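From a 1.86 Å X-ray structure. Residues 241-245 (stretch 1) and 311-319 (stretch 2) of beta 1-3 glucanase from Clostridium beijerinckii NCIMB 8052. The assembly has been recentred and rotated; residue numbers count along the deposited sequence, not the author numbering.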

# COMPACT_ATOMS: atom_id res chain seq x y z
N GLU A 241 23.77 15.55 15.66
CA GLU A 241 22.35 15.90 15.56
C GLU A 241 21.79 15.54 14.19
O GLU A 241 22.42 15.77 13.16
N LEU A 242 20.59 14.97 14.21
CA LEU A 242 19.81 14.76 13.00
C LEU A 242 18.77 15.87 12.93
O LEU A 242 17.84 15.90 13.73
N THR A 243 18.94 16.78 12.00
CA THR A 243 18.05 17.92 11.90
C THR A 243 17.38 17.98 10.55
O THR A 243 18.06 17.96 9.52
N PHE A 244 16.06 18.06 10.55
CA PHE A 244 15.32 18.13 9.30
C PHE A 244 14.09 19.02 9.42
O PHE A 244 13.59 19.29 10.52
N THR A 245 13.63 19.50 8.27
CA THR A 245 12.46 20.34 8.21
C THR A 245 11.46 19.75 7.23
O THR A 245 11.83 19.35 6.13
N VAL A 311 19.24 7.43 3.34
CA VAL A 311 19.66 8.82 3.44
C VAL A 311 19.59 9.33 4.88
O VAL A 311 19.54 10.54 5.11
N MET A 312 19.61 8.40 5.84
CA MET A 312 19.54 8.77 7.26
C MET A 312 20.68 9.72 7.66
O MET A 312 20.53 10.54 8.57
N LEU A 313 21.81 9.64 6.96
CA LEU A 313 22.94 10.52 7.27
C LEU A 313 22.95 11.81 6.45
O LEU A 313 23.90 12.58 6.52
N ASP A 314 21.90 12.04 5.66
CA ASP A 314 21.83 13.25 4.83
C ASP A 314 20.44 13.88 4.88
O ASP A 314 19.74 13.94 3.86
N PRO A 315 20.03 14.35 6.07
CA PRO A 315 18.68 14.94 6.23
C PRO A 315 18.39 16.13 5.31
O PRO A 315 17.23 16.32 4.95
N ALA A 316 19.39 16.92 4.94
CA ALA A 316 19.15 18.06 4.05
C ALA A 316 18.52 17.62 2.72
O ALA A 316 17.85 18.41 2.06
N HIS A 317 18.71 16.35 2.35
CA HIS A 317 18.27 15.87 1.05
C HIS A 317 17.16 14.82 1.13
O HIS A 317 16.91 14.08 0.17
N TRP A 318 16.48 14.78 2.27
CA TRP A 318 15.37 13.85 2.44
C TRP A 318 14.25 14.10 1.43
O TRP A 318 13.47 13.20 1.12
N ASN A 319 14.18 15.32 0.89
CA ASN A 319 13.18 15.65 -0.10
C ASN A 319 13.67 15.58 -1.55
O ASN A 319 12.98 16.03 -2.47

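A loop packed against a β-strand often makes direct contact mainly through apolar side chains, while many of its polar groups serve to keep the loop itself in shape. The contact between residues 241-245 and 311-319 of this β-1,3-glucanase illustrates the principle. No two residues that touch across the contact are fewer than 70 apart in sequence; together the stretches bury 274 Å² and share no direct hydrogen bond.

The apolar contacts centre on Leu242, Phe244, Met312, Pro315 and Trp318. Leu242 covers its share of the surface by reach rather than by direction: its CA-to-CB bond points sideways, but chi1 near t (171°) and chi2 near p (51°) bring the end of the side chain closer to the loop. There CD1 lies 3.5 Å from CB of Pro315 and 3.7 Å from CZ2 of Trp318, whereas CD2 lies 3.6 Å from CE of Met312. Met312 behaves in the same way from the other stretch. It too starts out sideways, and its three chi angles, all m, curl the thioether chain so that its terminal methyl meets the leucine. Pro315, by contrast, points toward the strand from the outset. Its ring, with C-gamma endo pucker, needs no long side chain to make contact, and its CB also stands 4.1 Å from CB of Phe244. These two residues also mark the closest approach of the backbones, with CA of Phe244 5.6 Å from CA of Pro315. The same proline CB comes within 3.2 Å of the backbone O of Thr243, so the strand's main chain as well as its side chains shapes this close fit.

The aromatic contact joins Phe244 and Trp318, both of which point toward the opposing stretch. Phe244 adopts chi1 p (74°) and Trp318 chi1 m (-80°). CD1 of the phenylalanine approaches CZ3 of the tryptophan to 3.4 Å, and this indole atom lies over one face of the phenyl ring. The phenyl ring and the six-membered ring of the indole have centroids 4.8 Å apart and planes inclined at 39°, an oblique arrangement that still permits close van der Waals contact.

The polar interactions explain how the loop presents this surface. Val311 to Asp314 form a type I turn, closed by Asp314 N donating to Val311 O at 2.8 Å. That carbonyl also accepts from the indole: Trp318 NE1 to Val311 O is 2.7 Å, tying the tryptophan to the turn and satisfying the ring's one polar atom while CZ2 and CZ3 of its six-membered ring pack against Leu242 and Phe244. Further along, His317 ND1 donates to Asp314 OD2 at 2.6 Å; the CA-to-CB bond of Asp314 points away from the strand.

One water supplies a polar link across the gap. It accepts from Thr245 N at 3.2 Å and donates to Pro315 O at 2.9 Å, bridging two backbone groups. On the strand, Thr243 points away from the loop, and its OG1 finds a partner elsewhere in the structure.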

# COMPACT_ATOMS: atom_id res chain seq x y z
CB GLU A 241 22.11 17.40 15.81
CG GLU A 241 22.18 17.82 17.27
CD GLU A 241 21.02 17.30 18.10
OE1 GLU A 241 19.85 17.59 17.76
OE2 GLU A 241 21.29 16.60 19.10
CB LEU A 242 19.13 13.38 13.02
CG LEU A 242 18.09 13.05 11.95
CD1 LEU A 242 18.64 13.34 10.59
CD2 LEU A 242 17.75 11.57 12.05
CB THR A 243 18.79 19.23 12.15
OG1 THR A 243 19.45 19.16 13.42
CG2 THR A 243 17.83 20.41 12.14
CB PHE A 244 14.92 16.72 8.83
CG PHE A 244 13.80 16.09 9.62
CD1 PHE A 244 14.07 15.34 10.76
CD2 PHE A 244 12.48 16.23 9.21
CE1 PHE A 244 13.04 14.74 11.47
CE2 PHE A 244 11.45 15.64 9.92
CZ PHE A 244 11.72 14.90 11.05
CB THR A 245 12.83 21.77 7.78
OG1 THR A 245 13.83 22.28 8.67
CG2 THR A 245 11.61 22.67 7.81
CB VAL A 311 18.79 9.75 2.54
CG1 VAL A 311 19.20 9.62 1.06
CG2 VAL A 311 17.29 9.49 2.74
CB MET A 312 19.55 7.51 8.14
CG MET A 312 18.14 6.97 8.44
SD MET A 312 17.11 8.17 9.33
CE MET A 312 17.79 8.08 10.99
CB LEU A 313 24.25 9.77 7.06
CG LEU A 313 24.39 8.53 7.94
CD1 LEU A 313 25.60 7.69 7.59
CD2 LEU A 313 24.41 8.91 9.42
CB ASP A 314 22.20 12.92 3.37
CG ASP A 314 22.40 14.16 2.50
OD1 ASP A 314 22.54 15.28 3.04
OD2 ASP A 314 22.44 14.01 1.27
CB PRO A 315 18.66 15.37 7.69
CG PRO A 315 20.10 15.53 8.08
CD PRO A 315 20.80 14.43 7.32
CB ALA A 316 20.44 18.83 3.79
CB HIS A 317 19.45 15.30 0.27
CG HIS A 317 20.42 16.35 -0.18
ND1 HIS A 317 21.78 16.28 0.08
CD2 HIS A 317 20.23 17.52 -0.85
CE1 HIS A 317 22.37 17.35 -0.42
NE2 HIS A 317 21.46 18.11 -0.99
CB TRP A 318 14.84 13.93 3.87
CG TRP A 318 15.68 13.16 4.85
CD1 TRP A 318 16.86 12.51 4.59
CD2 TRP A 318 15.38 12.93 6.22
NE1 TRP A 318 17.32 11.90 5.73
CE2 TRP A 318 16.44 12.14 6.75
CE3 TRP A 318 14.34 13.31 7.06
CZ2 TRP A 318 16.47 11.74 8.08
CZ3 TRP A 318 14.37 12.91 8.39
CH2 TRP A 318 15.42 12.12 8.89
CB ASN A 319 12.63 17.06 0.17
CG ASN A 319 13.67 18.17 0.00
OD1 ASN A 319 14.81 17.93 -0.40
ND2 ASN A 319 13.26 19.40 0.30
O HOH W 1 15.53 18.43 5.89